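Local coordinates for protein putative thioesterase yhdA (Lactococcus lactis subsp. lactis, PDB 3GEK) that is of unestablished function but, as a hot-dog-fold member of the PaaI family, probably hydrolyses acyl-CoA thioesters, perhaps 1,4-dihydroxy-2-naphthoyl-CoA, at residues Phe15-Ser20 and Ile27-Ser32; Asn106-Ile111 and Thr125-Leu130; Asp5-Thr10 and Asp38-Pro43; Met34-Phe39 and Gly91-Arg96. The protein carries 7 engineered substitutions. All blocks are in the same frame, centred on the assembly; numbering follows the deposited sequence.

The four contacts illustrate how a hot-dog fold is built of strands against one long helix, 49-68. Strand 28-35 is shared by interactions 1 and 4: interaction 1 pairs its start with strand 12-16, and interaction 4 pairs its end with strand 92-102. Ser32 O and Ala95 N, 3.0 Å apart, probably bond and so link these two contacts. Interaction 2 continues the same sheet and touches interaction 1 where Phe30 CD2 lies 3.6 Å from Trp109 CZ3. Interactions 3 and 4 have Asp38 and Phe39 in common, and their centres are about 7 Å apart. Interaction 3 lies against a neighbouring subunit, and interaction 2, their centres about 23 Å apart, meets others.

Interaction 1 of 4, residues Phe15-Ser20 and Ile27-Ser32; sequences FTDENS and IYKFSS
Phe15 lays one face of its ring over the aliphatic start of Lys29, whose CB sits 4.0 Å from the centroid of the Phe15 ring, displaced toward the rim near CE2 and CZ. Its chi1 of 58° sets CG between the backbone N and the carbonyl carbon. The CE1 corner of the ring comes near the backbone N of Ser31. Beyond CG the lysine chain runs extended past the ring, bringing NZ to Asp17 OD1 at 2.9 Å. This salt bridge uses the syn side of the carboxylate, somewhat out of its plane. Asp17 OD2 meanwhile lies against CG2 of Ile27. An alanine in place of Asp17 would probably leave the Lys29 ammonium without this mate and its end freer to swing. On the other side of the sheet, Thr16 puts CG2 over a face of the Tyr28 ring, 3.8 Å from its centroid, the two side chains pointing the same way. The backbone supplies the frame: Phe15 and Lys29 form a hydrogen-bonded antiparallel pair, with Phe15 N to Lys29 O and Lys29 N to Phe15 O both at 2.8 Å. Past the strand, Ser20 OG accepts from Ile27 N at 3.0 Å and ties the loop to the start of the return strand. Antiparallel pairing of strands consecutive in the chain marks a beta hairpin, here strands 12-16 and 28-35 of the hot-dog sheet, with a long connecting loop.

Interaction 2 of 4, residues Asn106-Ile111 and Thr125-Leu130; sequences NHVWEI and TVVNAL
Leu130 straddles one face of the His107 ring, its CD1 3.9 Å from the ring centroid and Leu130 CD2 near His107 NE2 and CD2. On this same side of the sheet Ile111 CD1 packs on Val126 CG2 at 3.7 Å, and Asn128 ND2 approaches CD1 of Trp109. Here the contact is dense and its polar ends are satisfied: Ser64 OG bonds to His107 ND1, Trp109 NE1 and Asn128 ND2, and Asn102 OD1 to His107 NE2. On the other face the Val108-Val127 pair is looser across the strands, with CG2 of Val108 and CG2 of Val127 4.3 Å apart. Between the strands, near Asn106, Asn128 O takes two donors from opposite faces of its plane, Asn106 ND2 at 3.1 Å and His107 N at the same length. An alanine at Asn106 would probably leave Asn128 O with the His107 backbone bond alone of this pair. Straighter bonds follow along the strands, Trp109 N reaching Val126 O at 2.8 Å. The hairpin lies between strands 92-102 and 73-83; helix 49-68 covers Trp109 and Ile111, while the second subunit covers the face of Val108 and Val127.

Interaction 3 of 4, residues Asp5-Thr10 and Asp38-Pro43; sequences DQLNIT and DFHAQP
Phe39 carries its CG anti to the backbone N (chi1 176°), while Gln6 holds CG anti to its carbonyl carbon, beside the backbone N (chi1 -72°). The two side chains cross at about a right angle. CB of Gln6 rests over one face of the Phe39 ring, 3.9 Å from its centroid and offset toward the rim. The extended remainder of the glutamine then carries NE2 to within 3.4 Å of Phe39 CE1, the amide and ring planes being inclined by 40°. Leu7 comes in at the edge: its CD1 lies in the plane of the same ring, 3.5 Å from Phe39 CE2. One aromatic ring is thus met over a face by one residue and at the rim by the next. Phe39 in turn sets CD2 over the centre of the His40 ring, so the 3-10 turn at 38-40 packs its two rings together. The carbonyl of Leu7 is modelled implausibly close to His40, and that approach is doubtful. Asn8 takes positive phi, and the chain runs on into strand 9-10. The amide of Gln6 meets the fourth subunit: NE2 donates to OE1 of Gln6 of that subunit, and Gln6 and Phe39 each pack on the other's counterpart there. Chemically, the join within the chain is mostly apolar and CH-pi contact, the amide also resting by the ring while it bonds the neighbouring subunit.

Interaction 4 of 4, residues Met34-Phe39 and Gly91-Arg96; sequences MILSDF and GFVNAR. Engineered in segment 91-96: Arg96 (natural residue Cys).
Met34 N donates to Val93 O at 2.9 Å, in the plane of the acceptor carbonyl, one of the two shortest polar bonds between these segments. The return bond is longer, Val93 N to Met34 O at 3.2 Å with the donor tilted from the carbonyl plane, and Phe92 CA adds a C-H contact to Met34 O at 3.3 Å. Two residues on, Leu36 N reaches Gly91 O at 2.9 Å. Gly91 has a positive phi, which by itself favours glycine. Met34, present as selenomethionine, lies alongside Val93 on the face turned to helix 49-68, where both touch Leu55. The extended start of its side chain bends at chi3 (75°), bringing CE to 4.0 Å from Val93 CG2. Leu36 CD1 approaches the other methyl of the valine, Val93 CG1, at 4.3 Å. The ring of Phe92 leads away from this pairing, but its CB stays near Met34 O. Beyond the strand, Ser37 OG accepts from Phe39 N at 3.2 Å, an ST turn that leads into the 3-10 segment. Residues just outside the neighbouring strands complete the setting: Ile35 bonds through its backbone to Asn8, and Phe92 N to Glu116 OE2. The chemistry implies that main-chain bonds hold these two strands in register, while the side chains of Met34 and Val93 add apolar packing beneath the helix.

Interaction 1 of 4, residues Phe15-Ser20 and Ile27-Ser32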
loop_
_atom_site.group_PDB
_atom_site.type_symbol
_atom_site.label_atom_id
_atom_site.label_comp_id
_atom_site.label_asym_id
_atom_site.label_seq_id
_atom_site.Cartn_x
_atom_site.Cartn_y
_atom_site.Cartn_z
ATOM N N PHE A 15 8.797 16.385 -17.121
ATOM C CA PHE A 15 9.827 17.433 -17.073
ATOM C C PHE A 15 10.753 17.313 -15.867
ATOM O O PHE A 15 10.429 16.648 -14.887
ATOM C CB PHE A 15 9.179 18.829 -17.091
ATOM C CG PHE A 15 8.218 19.073 -15.949
ATOM C CD1 PHE A 15 6.892 18.653 -16.034
ATOM C CD2 PHE A 15 8.640 19.725 -14.792
ATOM C CE1 PHE A 15 6.003 18.873 -14.985
ATOM C CE2 PHE A 15 7.759 19.949 -13.737
ATOM C CZ PHE A 15 6.437 19.521 -13.834
ATOM N N THR A 16 11.909 17.967 -15.957
ATOM C CA THR A 16 12.819 18.107 -14.825
ATOM C C THR A 16 12.825 19.559 -14.368
ATOM O O THR A 16 12.523 20.463 -15.153
ATOM C CB THR A 16 14.263 17.689 -15.180
ATOM O OG1 THR A 16 14.741 18.480 -16.274
ATOM C CG2 THR A 16 14.326 16.227 -15.564
ATOM N N ASP A 17 13.165 19.782 -13.102
ATOM C CA ASP A 17 13.344 21.140 -12.589
ATOM C C ASP A 17 14.639 21.722 -13.138
ATOM O O ASP A 17 15.582 20.980 -13.432
ATOM C CB ASP A 17 13.378 21.147 -11.058
ATOM C CG ASP A 17 12.202 20.407 -10.442
ATOM O OD1 ASP A 17 11.057 20.906 -10.532
ATOM O OD2 ASP A 17 12.424 19.324 -9.865
ATOM N N GLU A 18 14.680 23.047 -13.279
ATOM C CA GLU A 18 15.890 23.745 -13.714
ATOM C C GLU A 18 17.030 23.595 -12.708
ATOM O O GLU A 18 18.201 23.695 -13.073
ATOM C CB GLU A 18 15.606 25.231 -13.966
ATOM C CG GLU A 18 15.000 25.547 -15.339
ATOM C CD GLU A 18 13.488 25.356 -15.395
ATOM O OE1 GLU A 18 12.907 24.796 -14.442
ATOM O OE2 GLU A 18 12.876 25.774 -16.403
ATOM N N ASN A 19 16.679 23.360 -11.446
ATOM C CA ASN A 19 17.664 23.167 -10.379
ATOM C C ASN A 19 18.511 21.906 -10.570
ATOM O O ASN A 19 19.731 21.941 -10.377
ATOM C CB ASN A 19 16.971 23.151 -9.008
ATOM C CG ASN A 19 16.277 24.471 -8.684
ATOM O OD1 ASN A 19 15.054 24.519 -8.520
ATOM N ND2 ASN A 19 17.056 25.549 -8.599
ATOM N N SER A 20 17.857 20.812 -10.969
ATOM C CA SER A 20 18.500 19.511 -11.203
ATOM C C SER A 20 19.563 19.519 -12.304
ATOM O O SER A 20 20.269 18.528 -12.494
ATOM C CB SER A 20 17.444 18.458 -11.546
ATOM O OG SER A 20 16.582 18.224 -10.451
ATOM N N ILE A 27 15.717 15.332 -10.862
ATOM C CA ILE A 27 14.384 15.237 -10.277
ATOM C C ILE A 27 13.321 15.304 -11.377
ATOM O O ILE A 27 13.139 16.337 -12.023
ATOM C CB ILE A 27 14.138 16.304 -9.182
ATOM C CG1 ILE A 27 15.045 16.043 -7.973
ATOM C CG2 ILE A 27 12.667 16.292 -8.745
ATOM C CD1 ILE A 27 15.200 17.232 -7.037
ATOM N N TYR A 28 12.647 14.175 -11.583
ATOM C CA TYR A 28 11.639 14.032 -12.628
ATOM C C TYR A 28 10.227 14.206 -12.086
ATOM O O TYR A 28 9.877 13.672 -11.030
ATOM C CB TYR A 28 11.766 12.668 -13.312
ATOM C CG TYR A 28 12.974 12.546 -14.211
ATOM C CD1 TYR A 28 12.920 12.957 -15.542
ATOM C CD2 TYR A 28 14.173 12.018 -13.734
ATOM C CE1 TYR A 28 14.035 12.848 -16.381
ATOM C CE2 TYR A 28 15.294 11.906 -14.564
ATOM C CZ TYR A 28 15.215 12.325 -15.884
ATOM O OH TYR A 28 16.316 12.217 -16.709
ATOM N N LYS A 29 9.428 14.966 -12.824
ATOM C CA LYS A 29 8.039 15.207 -12.484
ATOM C C LYS A 29 7.177 15.041 -13.730
ATOM O O LYS A 29 7.683 15.139 -14.850
ATOM C CB LYS A 29 7.862 16.619 -11.930
ATOM C CG LYS A 29 8.459 16.848 -10.552
ATOM C CD LYS A 29 8.474 18.334 -10.216
ATOM C CE LYS A 29 8.945 18.574 -8.791
ATOM N NZ LYS A 29 9.099 20.032 -8.511
ATOM N N PHE A 30 5.888 14.775 -13.525
ATOM C CA PHE A 30 4.896 14.905 -14.592
ATOM C C PHE A 30 3.653 15.672 -14.147
ATOM O O PHE A 30 3.366 15.777 -12.954
ATOM C CB PHE A 30 4.529 13.554 -15.233
ATOM C CG PHE A 30 3.603 12.699 -14.409
ATOM C CD1 PHE A 30 2.223 12.900 -14.442
ATOM C CD2 PHE A 30 4.104 11.669 -13.627
ATOM C CE1 PHE A 30 1.366 12.105 -13.687
ATOM C CE2 PHE A 30 3.251 10.857 -12.884
ATOM C CZ PHE A 30 1.881 11.078 -12.913
ATOM N N SER A 31 2.951 16.218 -15.135
ATOM C CA SER A 31 1.695 16.933 -14.967
ATOM C C SER A 31 0.673 16.391 -15.964
ATOM O O SER A 31 1.040 15.910 -17.043
ATOM C CB SER A 31 1.903 18.419 -15.256
ATOM O OG SER A 31 2.058 19.159 -14.068
ATOM N N SER A 32 -0.606 16.497 -15.609
ATOM C CA SER A 32 -1.705 16.150 -16.507
ATOM C C SER A 32 -3.045 16.558 -15.918
ATOM O O SER A 32 -3.145 16.903 -14.742
ATOM C CB SER A 32 -1.721 14.651 -16.826
ATOM O OG SER A 32 -2.078 13.888 -15.688
#

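Interaction 2 of 4, residues Asn106-Ile111 and Thr125-Leu130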
loop_
_atom_site.group_PDB
_atom_site.type_symbol
_atom_site.label_atom_id
_atom_site.label_comp_id
_atom_site.label_asym_id
_atom_site.label_seq_id
_atom_site.Cartn_x
_atom_site.Cartn_y
_atom_site.Cartn_z
ATOM N N ASN A 106 13.099 -0.571 -11.419
ATOM C CA ASN A 106 11.835 0.016 -10.955
ATOM C C ASN A 106 11.815 1.547 -10.960
ATOM O O ASN A 106 12.813 2.181 -10.625
ATOM C CB ASN A 106 11.511 -0.461 -9.536
ATOM C CG ASN A 106 11.104 -1.928 -9.478
ATOM O OD1 ASN A 106 11.308 -2.594 -8.459
ATOM N ND2 ASN A 106 10.517 -2.435 -10.559
ATOM N N HIS A 107 10.678 2.128 -11.335
ATOM C CA HIS A 107 10.399 3.539 -11.054
ATOM C C HIS A 107 9.350 3.612 -9.958
ATOM O O HIS A 107 8.360 2.884 -10.003
ATOM C CB HIS A 107 9.888 4.288 -12.291
ATOM C CG HIS A 107 10.963 4.701 -13.251
ATOM N ND1 HIS A 107 10.685 5.126 -14.532
ATOM C CD2 HIS A 107 12.313 4.743 -13.126
ATOM C CE1 HIS A 107 11.814 5.420 -15.152
ATOM N NE2 HIS A 107 12.817 5.192 -14.322
ATOM N N VAL A 108 9.567 4.481 -8.974
ATOM C CA VAL A 108 8.567 4.708 -7.928
ATOM C C VAL A 108 8.078 6.145 -8.012
ATOM O O VAL A 108 8.850 7.086 -7.789
ATOM C CB VAL A 108 9.108 4.406 -6.510
ATOM C CG1 VAL A 108 7.999 4.514 -5.477
ATOM C CG2 VAL A 108 9.755 3.021 -6.455
ATOM N N TRP A 109 6.803 6.307 -8.356
ATOM C CA TRP A 109 6.186 7.632 -8.508
ATOM C C TRP A 109 5.298 7.977 -7.331
ATOM O O TRP A 109 4.508 7.145 -6.871
ATOM C CB TRP A 109 5.336 7.699 -9.780
ATOM C CG TRP A 109 6.116 7.729 -11.044
ATOM C CD1 TRP A 109 6.420 6.667 -11.844
ATOM C CD2 TRP A 109 6.688 8.884 -11.673
ATOM N NE1 TRP A 109 7.145 7.090 -12.935
ATOM C CE2 TRP A 109 7.326 8.444 -12.852
ATOM C CE3 TRP A 109 6.718 10.249 -11.355
ATOM C CZ2 TRP A 109 8.000 9.320 -13.713
ATOM C CZ3 TRP A 109 7.384 11.121 -12.215
ATOM C CH2 TRP A 109 8.012 10.649 -13.381
ATOM N N GLU A 110 5.426 9.209 -6.853
ATOM C CA GLU A 110 4.502 9.767 -5.879
ATOM C C GLU A 110 3.550 10.695 -6.631
ATOM O O GLU A 110 3.978 11.698 -7.217
ATOM C CB GLU A 110 5.275 10.531 -4.812
ATOM C CG GLU A 110 4.432 11.315 -3.818
ATOM C CD GLU A 110 5.274 12.320 -3.054
ATOM O OE1 GLU A 110 6.029 11.902 -2.145
ATOM O OE2 GLU A 110 5.193 13.531 -3.374
ATOM N N ILE A 111 2.264 10.351 -6.613
ATOM C CA ILE A 111 1.269 11.032 -7.438
ATOM C C ILE A 111 0.141 11.637 -6.603
ATOM O O ILE A 111 -0.522 10.948 -5.830
ATOM C CB ILE A 111 0.697 10.081 -8.526
ATOM C CG1 ILE A 111 1.814 9.622 -9.466
ATOM C CG2 ILE A 111 -0.438 10.753 -9.318
ATOM C CD1 ILE A 111 1.539 8.311 -10.199
ATOM N N THR A 125 0.703 6.098 -4.875
ATOM C CA THR A 125 2.064 5.690 -5.208
ATOM C C THR A 125 2.009 4.556 -6.225
ATOM O O THR A 125 1.259 3.592 -6.050
ATOM C CB THR A 125 2.857 5.247 -3.954
ATOM O OG1 THR A 125 2.938 6.343 -3.037
ATOM C CG2 THR A 125 4.278 4.833 -4.330
ATOM N N VAL A 126 2.786 4.697 -7.294
ATOM C CA VAL A 126 2.863 3.676 -8.335
ATOM C C VAL A 126 4.295 3.183 -8.485
ATOM O O VAL A 126 5.225 3.987 -8.644
ATOM C CB VAL A 126 2.369 4.211 -9.717
ATOM C CG1 VAL A 126 2.503 3.140 -10.783
ATOM C CG2 VAL A 126 0.928 4.701 -9.633
ATOM N N VAL A 127 4.467 1.867 -8.433
ATOM C CA VAL A 127 5.739 1.247 -8.771
ATOM C C VAL A 127 5.620 0.625 -10.165
ATOM O O VAL A 127 4.739 -0.202 -10.403
ATOM C CB VAL A 127 6.159 0.156 -7.744
ATOM C CG1 VAL A 127 7.516 -0.421 -8.097
ATOM C CG2 VAL A 127 6.154 0.711 -6.325
ATOM N N ASN A 128 6.492 1.050 -11.078
ATOM C CA ASN A 128 6.564 0.479 -12.414
ATOM C C ASN A 128 7.745 -0.489 -12.531
ATOM O O ASN A 128 8.822 -0.240 -11.985
ATOM C CB ASN A 128 6.715 1.586 -13.469
ATOM C CG ASN A 128 5.435 2.395 -13.687
ATOM O OD1 ASN A 128 4.319 1.909 -13.474
ATOM N ND2 ASN A 128 5.599 3.635 -14.134
ATOM N N ALA A 129 7.541 -1.592 -13.245
ATOM C CA ALA A 129 8.644 -2.465 -13.629
ATOM C C ALA A 129 9.208 -1.978 -14.953
ATOM O O ALA A 129 8.455 -1.598 -15.854
ATOM C CB ALA A 129 8.184 -3.917 -13.741
ATOM N N LEU A 130 10.533 -1.972 -15.055
ATOM C CA LEU A 130 11.224 -1.493 -16.249
ATOM C C LEU A 130 11.714 -2.665 -17.094
ATOM O O LEU A 130 12.569 -3.439 -16.654
ATOM C CB LEU A 130 12.397 -0.589 -15.850
ATOM C CG LEU A 130 12.233 0.932 -15.709
ATOM C CD1 LEU A 130 10.847 1.384 -15.261
ATOM C CD2 LEU A 130 13.314 1.493 -14.792
#

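Interaction 3 of 4, residues Asp5-Thr10 and Asp38-Pro43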
loop_
_atom_site.group_PDB
_atom_site.type_symbol
_atom_site.label_atom_id
_atom_site.label_comp_id
_atom_site.label_asym_id
_atom_site.label_seq_id
_atom_site.Cartn_x
_atom_site.Cartn_y
_atom_site.Cartn_z
ATOM N N ASP A 5 -8.327 5.994 -23.696
ATOM C CA ASP A 5 -8.729 7.169 -24.463
ATOM C C ASP A 5 -9.998 7.805 -23.900
ATOM O O ASP A 5 -10.120 9.030 -23.867
ATOM C CB ASP A 5 -8.917 6.821 -25.947
ATOM C CG ASP A 5 -7.652 6.272 -26.595
ATOM O OD1 ASP A 5 -6.533 6.637 -26.166
ATOM O OD2 ASP A 5 -7.783 5.470 -27.546
ATOM N N GLN A 6 -10.931 6.971 -23.446
ATOM C CA GLN A 6 -12.193 7.463 -22.881
ATOM C C GLN A 6 -12.004 8.201 -21.554
ATOM O O GLN A 6 -12.826 9.037 -21.183
ATOM C CB GLN A 6 -13.208 6.329 -22.732
ATOM C CG GLN A 6 -13.780 5.849 -24.055
ATOM C CD GLN A 6 -14.953 4.910 -23.879
ATOM O OE1 GLN A 6 -14.896 3.751 -24.286
ATOM N NE2 GLN A 6 -16.025 5.404 -23.271
ATOM N N LEU A 7 -10.909 7.900 -20.860
ATOM C CA LEU A 7 -10.532 8.616 -19.642
ATOM C C LEU A 7 -10.315 10.113 -19.893
ATOM O O LEU A 7 -10.449 10.920 -18.977
ATOM C CB LEU A 7 -9.280 7.987 -19.020
ATOM C CG LEU A 7 -9.323 7.103 -17.760
ATOM C CD1 LEU A 7 -10.719 6.797 -17.205
ATOM C CD2 LEU A 7 -8.537 5.822 -17.987
ATOM N N ASN A 8 -10.004 10.473 -21.139
ATOM C CA ASN A 8 -9.780 11.871 -21.529
ATOM C C ASN A 8 -8.655 12.524 -20.711
ATOM O O ASN A 8 -8.858 13.538 -20.038
ATOM C CB ASN A 8 -11.090 12.677 -21.437
ATOM C CG ASN A 8 -11.076 13.940 -22.291
ATOM O OD1 ASN A 8 -10.107 14.237 -22.992
ATOM N ND2 ASN A 8 -12.168 14.689 -22.233
ATOM N N ILE A 9 -7.474 11.914 -20.763
ATOM C CA ILE A 9 -6.272 12.485 -20.154
ATOM C C ILE A 9 -5.746 13.607 -21.053
ATOM O O ILE A 9 -5.480 13.385 -22.233
ATOM C CB ILE A 9 -5.158 11.417 -19.933
ATOM C CG1 ILE A 9 -5.692 10.161 -19.218
ATOM C CG2 ILE A 9 -3.948 12.008 -19.213
ATOM C CD1 ILE A 9 -6.650 10.417 -18.073
ATOM N N THR A 10 -5.611 14.806 -20.492
ATOM C CA THR A 10 -5.179 15.981 -21.251
ATOM C C THR A 10 -3.897 16.599 -20.672
ATOM O O THR A 10 -3.510 16.302 -19.545
ATOM C CB THR A 10 -6.286 17.062 -21.290
ATOM O OG1 THR A 10 -7.571 16.437 -21.341
ATOM C CG2 THR A 10 -6.134 17.951 -22.508
ATOM N N ASP A 38 -19.813 11.706 -17.235
ATOM C CA ASP A 38 -20.520 10.604 -16.573
ATOM C C ASP A 38 -19.748 9.292 -16.647
ATOM O O ASP A 38 -19.930 8.411 -15.807
ATOM C CB ASP A 38 -21.916 10.410 -17.175
ATOM C CG ASP A 38 -21.875 9.944 -18.632
ATOM O OD1 ASP A 38 -22.348 8.813 -18.903
ATOM O OD2 ASP A 38 -21.374 10.702 -19.498
ATOM N N PHE A 39 -18.892 9.171 -17.659
ATOM C CA PHE A 39 -18.001 8.026 -17.809
ATOM C C PHE A 39 -17.249 7.750 -16.509
ATOM O O PHE A 39 -17.060 6.595 -16.135
ATOM C CB PHE A 39 -17.012 8.265 -18.964
ATOM C CG PHE A 39 -15.987 7.169 -19.131
ATOM C CD1 PHE A 39 -16.305 5.994 -19.805
ATOM C CD2 PHE A 39 -14.707 7.317 -18.619
ATOM C CE1 PHE A 39 -15.361 4.979 -19.963
ATOM C CE2 PHE A 39 -13.757 6.309 -18.772
ATOM C CZ PHE A 39 -14.087 5.135 -19.443
ATOM N N HIS A 40 -16.850 8.819 -15.822
ATOM C CA HIS A 40 -16.011 8.725 -14.629
ATOM C C HIS A 40 -16.808 8.608 -13.320
ATOM O O HIS A 40 -16.221 8.512 -12.242
ATOM C CB HIS A 40 -15.063 9.933 -14.547
ATOM C CG HIS A 40 -14.391 10.275 -15.841
ATOM N ND1 HIS A 40 -13.053 10.042 -16.068
ATOM C CD2 HIS A 40 -14.870 10.850 -16.970
ATOM C CE1 HIS A 40 -12.736 10.455 -17.282
ATOM N NE2 HIS A 40 -13.821 10.945 -17.852
ATOM N N ALA A 41 -18.137 8.602 -13.414
ATOM C CA ALA A 41 -18.992 8.676 -12.229
ATOM C C ALA A 41 -19.179 7.342 -11.511
ATOM O O ALA A 41 -19.165 6.279 -12.137
ATOM C CB ALA A 41 -20.342 9.281 -12.590
ATOM N N GLN A 42 -19.334 7.413 -10.189
ATOM C CA GLN A 42 -19.824 6.284 -9.394
ATOM C C GLN A 42 -21.282 6.560 -8.938
ATOM O O GLN A 42 -21.762 7.696 -9.076
ATOM C CB GLN A 42 -18.853 5.938 -8.246
ATOM C CG GLN A 42 -18.506 7.073 -7.290
ATOM C CD GLN A 42 -19.595 7.309 -6.264
ATOM O OE1 GLN A 42 -19.838 6.472 -5.391
ATOM N NE2 GLN A 42 -20.266 8.446 -6.369
ATOM N N PRO A 43 -21.998 5.530 -8.426
ATOM C CA PRO A 43 -23.456 5.607 -8.204
ATOM C C PRO A 43 -24.020 6.872 -7.537
ATOM O O PRO A 43 -25.161 7.236 -7.806
ATOM C CB PRO A 43 -23.736 4.384 -7.327
ATOM C CG PRO A 43 -22.718 3.406 -7.742
ATOM C CD PRO A 43 -21.473 4.208 -8.025
#

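Interaction 4 of 4, residues Met34-Phe39 and Gly91-Arg96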
loop_
_atom_site.group_PDB
_atom_site.type_symbol
_atom_site.label_atom_id
_atom_site.label_comp_id
_atom_site.label_asym_id
_atom_site.label_seq_id
_atom_site.Cartn_x
_atom_site.Cartn_y
_atom_site.Cartn_z
HETATM N N MSE A 34 -7.395 15.363 -16.148
HETATM C CA MSE A 34 -8.410 14.453 -16.650
HETATM C C MSE A 34 -9.763 15.152 -16.650
HETATM O O MSE A 34 -10.266 15.539 -15.596
HETATM C CB MSE A 34 -8.460 13.168 -15.822
HETATM C CG MSE A 34 -9.540 12.196 -16.278
HETATM SE SE MSE A 34 -9.359 10.453 -15.443
HETATM C CE MSE A 34 -10.021 10.917 -13.654
ATOM N N ILE A 35 -10.332 15.306 -17.828
ATOM C CA ILE A 35 -11.615 15.984 -17.995
ATOM C C ILE A 35 -12.770 15.017 -17.743
ATOM O O ILE A 35 -12.900 14.003 -18.427
ATOM C CB ILE A 35 -11.753 16.602 -19.400
ATOM C CG1 ILE A 35 -10.472 17.359 -19.780
ATOM C CG2 ILE A 35 -12.997 17.497 -19.473
ATOM C CD1 ILE A 35 -10.414 17.778 -21.245
ATOM N N LEU A 36 -13.613 15.358 -16.772
ATOM C CA LEU A 36 -14.651 14.445 -16.282
ATOM C C LEU A 36 -15.983 14.549 -17.020
ATOM O O LEU A 36 -16.430 15.639 -17.385
ATOM C CB LEU A 36 -14.864 14.624 -14.767
ATOM C CG LEU A 36 -13.604 14.557 -13.885
ATOM C CD1 LEU A 36 -13.915 14.905 -12.437
ATOM C CD2 LEU A 36 -12.945 13.197 -13.972
ATOM N N SER A 37 -16.588 13.385 -17.240
ATOM C CA SER A 37 -17.979 13.249 -17.677
ATOM C C SER A 37 -18.616 12.145 -16.839
ATOM O O SER A 37 -18.017 11.691 -15.862
ATOM C CB SER A 37 -18.048 12.877 -19.158
ATOM O OG SER A 37 -17.584 11.553 -19.368
ATOM N N ASP A 38 -19.813 11.706 -17.235
ATOM C CA ASP A 38 -20.520 10.604 -16.573
ATOM C C ASP A 38 -19.748 9.292 -16.647
ATOM O O ASP A 38 -19.930 8.411 -15.807
ATOM C CB ASP A 38 -21.916 10.410 -17.175
ATOM C CG ASP A 38 -21.875 9.944 -18.632
ATOM O OD1 ASP A 38 -22.348 8.813 -18.903
ATOM O OD2 ASP A 38 -21.374 10.702 -19.498
ATOM N N PHE A 39 -18.892 9.171 -17.659
ATOM C CA PHE A 39 -18.001 8.026 -17.809
ATOM C C PHE A 39 -17.249 7.750 -16.509
ATOM O O PHE A 39 -17.060 6.595 -16.135
ATOM C CB PHE A 39 -17.012 8.265 -18.964
ATOM C CG PHE A 39 -15.987 7.169 -19.131
ATOM C CD1 PHE A 39 -16.305 5.994 -19.805
ATOM C CD2 PHE A 39 -14.707 7.317 -18.619
ATOM C CE1 PHE A 39 -15.361 4.979 -19.963
ATOM C CE2 PHE A 39 -13.757 6.309 -18.772
ATOM C CZ PHE A 39 -14.087 5.135 -19.443
ATOM N N GLY A 91 -16.214 18.962 -14.216
ATOM C CA GLY A 91 -14.994 19.740 -14.413
ATOM C C GLY A 91 -13.806 18.842 -14.712
ATOM O O GLY A 91 -13.864 18.014 -15.618
ATOM N N PHE A 92 -12.737 18.994 -13.934
ATOM C CA PHE A 92 -11.504 18.222 -14.140
ATOM C C PHE A 92 -10.696 18.054 -12.858
ATOM O O PHE A 92 -10.882 18.800 -11.891
ATOM C CB PHE A 92 -10.626 18.884 -15.215
ATOM C CG PHE A 92 -10.037 20.206 -14.792
ATOM C CD1 PHE A 92 -10.743 21.393 -14.983
ATOM C CD2 PHE A 92 -8.780 20.264 -14.199
ATOM C CE1 PHE A 92 -10.206 22.614 -14.589
ATOM C CE2 PHE A 92 -8.235 21.485 -13.798
ATOM C CZ PHE A 92 -8.945 22.660 -13.998
ATOM N N VAL A 93 -9.803 17.067 -12.873
ATOM C CA VAL A 93 -8.793 16.887 -11.834
ATOM C C VAL A 93 -7.377 16.955 -12.425
ATOM O O VAL A 93 -7.174 16.691 -13.616
ATOM C CB VAL A 93 -8.949 15.536 -11.078
ATOM C CG1 VAL A 93 -10.244 15.509 -10.251
ATOM C CG2 VAL A 93 -8.865 14.345 -12.040
ATOM N N ASN A 94 -6.409 17.299 -11.579
ATOM C CA ASN A 94 -4.999 17.252 -11.939
ATOM C C ASN A 94 -4.354 15.999 -11.386
ATOM O O ASN A 94 -4.677 15.569 -10.283
ATOM C CB ASN A 94 -4.258 18.464 -11.377
ATOM C CG ASN A 94 -4.880 19.763 -11.784
ATOM O OD1 ASN A 94 -5.580 20.405 -10.997
ATOM N ND2 ASN A 94 -4.642 20.165 -13.023
ATOM N N ALA A 95 -3.458 15.405 -12.164
ATOM C CA ALA A 95 -2.591 14.348 -11.661
ATOM C C ALA A 95 -1.154 14.813 -11.844
ATOM O O ALA A 95 -0.723 15.103 -12.966
ATOM C CB ALA A 95 -2.840 13.038 -12.395
ATOM N N ARG A 96 -0.431 14.921 -10.733
ATOM C CA ARG A 96 0.952 15.396 -10.754
ATOM C C ARG A 96 1.821 14.363 -10.070
ATOM O O ARG A 96 1.458 13.838 -9.008
ATOM C CB ARG A 96 1.091 16.747 -10.044
ATOM C CG ARG A 96 0.292 17.872 -10.677
ATOM C CD ARG A 96 0.687 19.203 -10.075
ATOM N NE ARG A 96 -0.045 20.324 -10.659
ATOM C CZ ARG A 96 -1.196 20.803 -10.190
ATOM N NH1 ARG A 96 -1.767 20.259 -9.124
ATOM N NH2 ARG A 96 -1.775 21.832 -10.791
#